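Local atomic coordinates of extracellular solute-binding protein, family 7 (PDB entry 4PET), a protein that probably serves as a periplasmic solute-binding protein of a TRAP transporter, holding pyruvate together with a calcium ion. Residues A[114-119]-A[150-155]; A[173-178]-A[233-238]; A[196-201]-A[210-215]. One frame throughout, in Å; residues are numbered along the deposited sequence.

Contact 1. Residues A[114-119]-A[150-155]; sequences GMIASE and TGNQMG. With CA (calcium ion), chain E; PYR (pyruvic acid), chain D.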
# COMPACT_ATOMS: atom_id res chain seq x y z
N GLY A 114 -4.69 -3.50 15.74
CA GLY A 114 -5.50 -3.56 14.53
C GLY A 114 -4.75 -3.86 13.24
O GLY A 114 -3.77 -4.64 13.21
N MSE A 115 -5.23 -3.25 12.16
CA MSE A 115 -4.74 -3.61 10.83
C MSE A 115 -3.50 -2.86 10.45
O MSE A 115 -3.30 -1.72 10.88
CB MSE A 115 -5.82 -3.35 9.78
CG MSE A 115 -6.81 -4.48 9.74
SE MSE A 115 -8.28 -4.15 8.52
CE MSE A 115 -9.29 -2.94 9.61
N ILE A 116 -2.64 -3.51 9.66
CA ILE A 116 -1.52 -2.80 9.04
C ILE A 116 -2.04 -2.01 7.87
O ILE A 116 -3.23 -2.12 7.52
CB ILE A 116 -0.40 -3.74 8.61
CG1 ILE A 116 -0.87 -4.76 7.57
CG2 ILE A 116 0.10 -4.48 9.84
CD1 ILE A 116 0.26 -5.68 7.08
N ALA A 117 -1.17 -1.23 7.25
CA ALA A 117 -1.62 -0.26 6.26
C ALA A 117 -2.30 -0.91 5.05
O ALA A 117 -3.35 -0.45 4.59
CB ALA A 117 -0.47 0.64 5.81
N SER A 118 -1.69 -1.97 4.52
CA SER A 118 -2.22 -2.55 3.29
C SER A 118 -3.60 -3.14 3.56
O SER A 118 -4.48 -3.10 2.72
CB SER A 118 -1.28 -3.62 2.78
OG SER A 118 -1.21 -4.67 3.73
N GLU A 119 -3.78 -3.66 4.76
CA GLU A 119 -5.09 -4.19 5.19
C GLU A 119 -6.12 -3.08 5.34
O GLU A 119 -7.28 -3.21 4.91
CB GLU A 119 -4.94 -4.93 6.51
CG GLU A 119 -4.00 -6.13 6.42
CD GLU A 119 -3.79 -6.83 7.73
OE1 GLU A 119 -3.49 -8.04 7.72
OE2 GLU A 119 -3.86 -6.17 8.79
N THR A 150 1.24 6.21 7.63
CA THR A 150 2.62 6.17 8.10
C THR A 150 3.15 4.73 8.12
O THR A 150 4.35 4.48 8.28
CB THR A 150 2.71 6.75 9.53
OG1 THR A 150 1.92 5.97 10.45
CG2 THR A 150 2.21 8.21 9.56
N GLY A 151 2.26 3.77 7.96
CA GLY A 151 2.63 2.40 8.31
C GLY A 151 2.74 2.24 9.83
O GLY A 151 2.23 3.03 10.59
N ASN A 152 3.38 1.15 10.25
CA ASN A 152 3.34 0.73 11.65
C ASN A 152 4.23 1.68 12.47
O ASN A 152 5.36 1.98 12.08
CB ASN A 152 3.88 -0.70 11.75
CG ASN A 152 3.11 -1.55 12.72
OD1 ASN A 152 2.98 -1.21 13.89
ND2 ASN A 152 2.54 -2.66 12.24
N GLN A 153 3.73 2.17 13.60
CA GLN A 153 4.49 3.19 14.33
C GLN A 153 5.26 2.60 15.49
O GLN A 153 4.89 1.55 16.02
CB GLN A 153 3.55 4.31 14.82
CG GLN A 153 2.84 5.02 13.68
CD GLN A 153 2.12 6.26 14.09
OE1 GLN A 153 1.95 6.52 15.30
NE2 GLN A 153 1.73 7.07 13.11
N MSE A 154 6.34 3.28 15.89
CA MSE A 154 7.14 2.85 17.02
C MSE A 154 6.40 3.18 18.32
O MSE A 154 5.51 4.05 18.32
CB MSE A 154 8.54 3.52 16.98
CG MSE A 154 9.37 3.12 15.74
SE MSE A 154 9.98 1.30 15.91
CE MSE A 154 11.20 1.61 17.39
N GLY A 155 6.73 2.47 19.40
CA GLY A 155 6.09 2.63 20.69
C GLY A 155 6.38 3.97 21.36
O GLY A 155 5.61 4.42 22.23
CA CA E . 1.45 8.33 16.70
C PYR D . 0.15 11.22 15.86
O PYR D . 0.56 10.59 16.93
OXT PYR D . -0.43 12.37 16.04
CA PYR D . 0.40 10.70 14.57
O3 PYR D . 0.79 9.46 14.40
CB PYR D . 0.29 11.56 13.35

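Contact 2. Residues A[173-178]-A[233-238]; sequences MRIPGF and GWHEPG. With CA (calcium ion), chain E; PYR (pyruvic acid), chain D.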
# COMPACT_ATOMS: atom_id res chain seq x y z
N MSE A 173 2.31 10.79 29.38
CA MSE A 173 2.78 10.45 28.05
C MSE A 173 1.94 11.09 26.96
O MSE A 173 0.71 11.01 26.98
CB MSE A 173 2.76 8.92 27.86
CG MSE A 173 3.16 8.47 26.49
SE MSE A 173 3.24 6.53 26.26
CE MSE A 173 4.06 6.57 24.50
N ARG A 174 2.59 11.72 25.98
CA ARG A 174 1.88 12.14 24.79
C ARG A 174 1.62 10.94 23.88
O ARG A 174 2.55 10.34 23.33
CB ARG A 174 2.63 13.23 24.03
CG ARG A 174 1.86 13.82 22.92
CD ARG A 174 2.09 13.10 21.60
NE ARG A 174 1.17 13.58 20.59
CZ ARG A 174 0.91 13.00 19.43
NH1 ARG A 174 1.52 11.89 19.08
NH2 ARG A 174 0.01 13.53 18.63
N ILE A 175 0.34 10.60 23.75
CA ILE A 175 -0.11 9.49 22.92
C ILE A 175 -1.61 9.71 22.63
O ILE A 175 -2.40 9.85 23.56
CB ILE A 175 0.14 8.14 23.61
CG1 ILE A 175 -0.22 6.96 22.69
CG2 ILE A 175 -0.56 8.09 25.01
CD1 ILE A 175 0.21 5.62 23.25
N PRO A 176 -1.99 9.77 21.34
CA PRO A 176 -3.39 10.02 20.96
C PRO A 176 -4.25 8.77 20.84
O PRO A 176 -3.81 7.61 21.06
CB PRO A 176 -3.24 10.69 19.61
CG PRO A 176 -2.01 9.98 18.99
CD PRO A 176 -1.12 9.60 20.15
N GLY A 177 -5.51 9.01 20.47
CA GLY A 177 -6.39 7.97 20.03
C GLY A 177 -6.70 6.96 21.10
O GLY A 177 -6.62 7.22 22.33
N PHE A 178 -7.05 5.78 20.62
CA PHE A 178 -7.54 4.75 21.49
C PHE A 178 -6.45 4.21 22.43
O PHE A 178 -6.76 3.81 23.56
CB PHE A 178 -8.16 3.61 20.67
CG PHE A 178 -9.07 2.75 21.49
CD1 PHE A 178 -10.30 3.22 21.92
CD2 PHE A 178 -8.69 1.48 21.86
CE1 PHE A 178 -11.14 2.42 22.69
CE2 PHE A 178 -9.53 0.68 22.62
CZ PHE A 178 -10.74 1.16 23.05
N GLY A 233 6.42 -0.95 18.58
CA GLY A 233 4.99 -0.64 18.56
C GLY A 233 3.97 -1.75 18.86
O GLY A 233 4.31 -2.85 19.32
N TRP A 234 2.69 -1.44 18.60
CA TRP A 234 1.53 -2.20 19.09
C TRP A 234 0.25 -1.36 18.97
O TRP A 234 -0.82 -1.87 18.68
CB TRP A 234 1.70 -2.65 20.55
CG TRP A 234 1.83 -1.51 21.56
CD1 TRP A 234 2.98 -0.91 21.97
CD2 TRP A 234 0.76 -0.83 22.24
NE1 TRP A 234 2.69 0.09 22.90
CE2 TRP A 234 1.34 0.17 23.06
CE3 TRP A 234 -0.64 -0.97 22.23
CZ2 TRP A 234 0.57 1.01 23.88
CZ3 TRP A 234 -1.40 -0.12 23.07
CH2 TRP A 234 -0.78 0.86 23.87
N HIS A 235 0.41 -0.05 19.14
CA HIS A 235 -0.70 0.89 19.38
C HIS A 235 -1.20 1.56 18.10
O HIS A 235 -2.38 1.96 18.01
CB HIS A 235 -0.20 1.98 20.31
CG HIS A 235 0.93 2.76 19.73
ND1 HIS A 235 0.86 4.10 19.47
CD2 HIS A 235 2.15 2.35 19.28
CE1 HIS A 235 1.98 4.50 18.90
NE2 HIS A 235 2.78 3.46 18.78
N GLU A 236 -0.30 1.71 17.12
CA GLU A 236 -0.66 2.34 15.85
C GLU A 236 -0.09 1.58 14.65
O GLU A 236 0.89 2.00 14.03
CB GLU A 236 -0.21 3.80 15.81
CG GLU A 236 -0.96 4.71 16.80
CD GLU A 236 -0.70 6.19 16.55
OE1 GLU A 236 -0.94 6.65 15.42
OE2 GLU A 236 -0.25 6.88 17.47
N PRO A 237 -0.71 0.44 14.31
CA PRO A 237 -0.16 -0.43 13.25
C PRO A 237 -0.26 0.10 11.84
O PRO A 237 0.48 -0.36 10.96
CB PRO A 237 -1.01 -1.70 13.34
CG PRO A 237 -2.33 -1.21 13.97
CD PRO A 237 -1.88 -0.16 14.97
N GLY A 238 -1.17 1.06 11.62
CA GLY A 238 -1.52 1.51 10.29
C GLY A 238 -2.22 2.86 10.32
O GLY A 238 -3.34 3.02 9.85
CA CA E . 1.45 8.33 16.70
C PYR D . 0.15 11.22 15.86
O PYR D . 0.56 10.59 16.93
OXT PYR D . -0.43 12.37 16.04
CA PYR D . 0.40 10.70 14.57
O3 PYR D . 0.79 9.46 14.40
CB PYR D . 0.29 11.56 13.35
O HOH W 1 -2.09 6.06 19.56

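Contact 3. Residues A[196-201]-A[210-215]; sequences GELYTA and LEWVGP. With CA (calcium ion), chain E; PYR (pyruvic acid), chain D.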
# COMPACT_ATOMS: atom_id res chain seq x y z
N GLY A 196 4.63 20.52 17.30
CA GLY A 196 5.54 21.63 17.56
C GLY A 196 5.89 21.82 19.04
O GLY A 196 6.87 22.46 19.37
N GLU A 197 5.10 21.24 19.93
CA GLU A 197 5.31 21.44 21.36
C GLU A 197 5.86 20.18 22.08
O GLU A 197 6.09 20.19 23.29
CB GLU A 197 3.97 21.87 22.00
CG GLU A 197 3.49 23.23 21.51
CD GLU A 197 2.14 23.65 22.08
OE1 GLU A 197 1.85 23.35 23.26
OE2 GLU A 197 1.36 24.29 21.33
N LEU A 198 6.10 19.11 21.32
CA LEU A 198 6.44 17.84 21.94
C LEU A 198 7.82 17.88 22.62
O LEU A 198 7.97 17.42 23.74
CB LEU A 198 6.43 16.72 20.90
CG LEU A 198 5.08 16.32 20.33
CD1 LEU A 198 5.24 15.09 19.46
CD2 LEU A 198 4.06 16.09 21.44
N TYR A 199 8.82 18.43 21.94
CA TYR A 199 10.18 18.43 22.51
C TYR A 199 10.24 19.26 23.80
O TYR A 199 10.76 18.82 24.81
CB TYR A 199 11.21 18.95 21.52
CG TYR A 199 12.62 18.88 22.06
CD1 TYR A 199 13.39 17.76 21.83
CD2 TYR A 199 13.15 19.90 22.80
CE1 TYR A 199 14.67 17.67 22.32
CE2 TYR A 199 14.46 19.83 23.31
CZ TYR A 199 15.21 18.71 23.06
OH TYR A 199 16.51 18.59 23.54
N THR A 200 9.74 20.47 23.75
CA THR A 200 9.73 21.30 24.92
C THR A 200 9.03 20.63 26.10
O THR A 200 9.55 20.67 27.23
CB THR A 200 9.09 22.65 24.63
OG1 THR A 200 9.89 23.33 23.67
CG2 THR A 200 9.03 23.47 25.89
N ALA A 201 7.88 20.00 25.86
CA ALA A 201 7.14 19.36 26.94
C ALA A 201 7.96 18.21 27.56
O ALA A 201 7.98 18.01 28.79
CB ALA A 201 5.76 18.87 26.44
N LEU A 210 6.75 10.02 25.09
CA LEU A 210 5.85 10.39 24.02
C LEU A 210 6.02 9.40 22.90
O LEU A 210 7.04 8.71 22.82
CB LEU A 210 6.13 11.81 23.51
CG LEU A 210 7.51 12.12 22.88
CD1 LEU A 210 7.60 11.68 21.42
CD2 LEU A 210 7.75 13.60 23.00
N GLU A 211 5.03 9.36 22.03
CA GLU A 211 5.23 8.71 20.75
C GLU A 211 4.84 9.72 19.69
O GLU A 211 4.04 10.65 19.94
CB GLU A 211 4.46 7.39 20.69
CG GLU A 211 2.95 7.47 20.65
CD GLU A 211 2.46 7.82 19.24
OE1 GLU A 211 1.71 8.79 19.10
OE2 GLU A 211 2.85 7.13 18.28
N TRP A 212 5.44 9.60 18.52
CA TRP A 212 5.05 10.43 17.41
C TRP A 212 4.73 9.52 16.21
O TRP A 212 3.57 9.15 16.05
CB TRP A 212 6.07 11.53 17.12
CG TRP A 212 5.76 12.30 15.90
CD1 TRP A 212 6.52 12.38 14.77
CD2 TRP A 212 4.59 13.06 15.64
NE1 TRP A 212 5.89 13.14 13.82
CE2 TRP A 212 4.70 13.58 14.33
CE3 TRP A 212 3.45 13.37 16.40
CZ2 TRP A 212 3.73 14.40 13.77
CZ3 TRP A 212 2.48 14.18 15.83
CH2 TRP A 212 2.62 14.68 14.53
N VAL A 213 5.74 9.14 15.42
CA VAL A 213 5.51 8.25 14.28
C VAL A 213 6.48 7.08 14.21
O VAL A 213 6.09 5.90 14.25
CB VAL A 213 5.54 9.02 12.95
CG1 VAL A 213 5.47 8.04 11.77
CG2 VAL A 213 4.38 10.04 12.90
N GLY A 214 7.76 7.40 14.10
CA GLY A 214 8.77 6.40 13.81
C GLY A 214 9.97 7.05 13.17
O GLY A 214 10.11 8.28 13.17
N PRO A 215 10.86 6.22 12.61
CA PRO A 215 12.12 6.71 12.04
C PRO A 215 11.91 7.69 10.91
O PRO A 215 12.80 8.51 10.63
CB PRO A 215 12.78 5.43 11.52
CG PRO A 215 12.18 4.34 12.25
CD PRO A 215 10.78 4.76 12.64
CA CA E . 1.45 8.33 16.70
C PYR D . 0.15 11.22 15.86
O PYR D . 0.56 10.59 16.93
OXT PYR D . -0.43 12.37 16.04
CA PYR D . 0.40 10.70 14.57
O3 PYR D . 0.79 9.46 14.40
CB PYR D . 0.29 11.56 13.35

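Contact 1. Residues A[114-119]-A[150-155]
Ile116 and Asn152 meet where a branch methyl lies against an amide: CG2 of Ile116 is 3.9 Å from ND2 of Asn152, and the two side chains cross at a slant. Next to them, CB of Ala117 comes to 4.4 Å from CA of Gly151, a purely apolar approach at the point where the backbones are closest, 5.4 Å between the CA atoms of Ala117 and Gly151. The first torsion of Ile116 (chi1 62°) explains the choice of branch, since it sets CG2 beside the backbone N and facing Asn152, while the CG1-CD1 arm runs off elsewhere. At Gly151, phi of 71° with psi of -164° would press any CB against the preceding carbonyl, so glycine suits this backbone conformation, independently of Ala117. One step out, Ile116 occupies the N-cap position of helix 117-126, and the contact sets the start of this helix against the connection between strands 142-149 and 156-158. Ile116 N donates to Glu119 OE2 over 3.1 Å, the backbone-to-carboxylate half of a capping box, and the same carboxylate is held by Arg340 and Thr343 of helix 323-353. Within the other segment, Thr150 OG1 donates to Gly151 O at 3.0 Å, a local bond in the connection before Gln153, which binds calcium and pyruvate. Ile116 also packs on Asp347 of the second subunit. With 92 Å² buried and no hydrogen bond across, this is a small van der Waals contact, in which Asn152 ND2 spends its N-H on that same Asp347 and Ile116 N on Glu119.

Contact 2. Residues A[173-178]-A[233-238]
Glu236 OE2 is gripped from two directions: it binds the calcium ion at 2.4 Å and accepts a hydrogen bond at 2.9 Å from a water whose other hydrogen goes to Pro176 O. This water is the polar bridge between the segments, which share no direct hydrogen bond. Pro176 CG also lies 3.9 Å from Glu236 OE2, the proline ring and the glutamate chain crossing at about a right angle. Glu236 OE1 is engaged by Thr239 and Tyr96, so both oxygens of the carboxylate are committed. Pyruvate shares the calcium ion. Arg174 NH1 donates to pyruvate O at 2.7 Å and NH2 to OXT at 2.9 Å, with N-H...O angles of 164° and 175°: a nearly straight, bidentate clamp made at the guanidinium edge, as in other TRAP solute-binding proteins of the DctP family. Arg174 ends strand 172-174 of the six-stranded sheet, whereas 233-238 is a linker from strand 229-231 of that sheet to strand 240-246 of the five-stranded one, so the site lies where the two sheets are connected. A bend at chi2 (-91°) swings the arginine toward the ligand, and Pro176 CD rests over one guanidinium face. A leucine in place of Arg174 would probably leave the pyruvate carboxylate without its two-pronged anchor and Glu211 O without the N-H it receives from NH1. Away from the metal, Ile175 CD1 approaches His235 ND1 obliquely at 4.1 Å, while His235 NE2 is bonded to Met154 O and Trp234 lays one ring face against His235 CB.

Contact 3. Residues A[196-201]-A[210-215]
Leu198 reaches across to two partners with two parts of its side chain: CB meets Leu210 CD2 at 4.0 Å, and CD1 meets Trp212 CE3 at 3.9 Å. The extended leucine carries CD1 outward from the helix to the indole, which it approaches obliquely, the two side chains being crossed at nearly a right angle. Leu210 has the less usual leucine shape, its CG placed between the backbone N and the carbonyl carbon (chi1 62°), and this turns CD2 under the first turn of the helix, 3.9 Å from Leu198 O. Trp212 takes another course, with CG anti to its own N (chi1 174°), sending the six-membered ring toward Leu198 and pyruvate. Over one face of that indole lie Val213 CG2 and pyruvate CA and CB, with CG2 and CA offset toward the rim, and Trp212 CZ3 is 3.4 Å from pyruvate OXT. The backbone of Trp212 faces the metal, its O binding calcium at 2.4 Å. Glu211 chelates the same ion with both oxygens, OE1 at 2.5 Å and OE2 at 2.4 Å. The leucine pair thus packs behind a wall of the ligand pocket. In the fold, helix 198-204 lies just before strand 209-210, which runs between strands 172-174 and 156-158 of the six-stranded sheet, and Leu198, Leu210 and Trp212 all rest on Arg174 of strand 172-174.

How the contacts relate
Along the chain contact 1 closes before contact 2 opens, and contact 3 is nested inside the loop that contact 2 closes. The centres of contact 1 and contact 2 lie about 10 Å apart. Those of contact 2 and contact 3 are about 12 Å apart, and those of contact 1 and contact 3 about 18 Å. All touch the same calcium and pyruvate. Segments 150-155 and 233-238 both connect the five-stranded and six-stranded sheets, joined through Gln153 N and Glu236 O, 2.9 Å apart. Contact 3 adds interior strand 209-210 of the six-stranded sheet, beside strand 172-174, and contact 2 meets it through the salt bridge of Arg174 NH1 with Glu211 OE1 (3.1 Å). This assembly from distant segments is consistent with ligand capture between two domains.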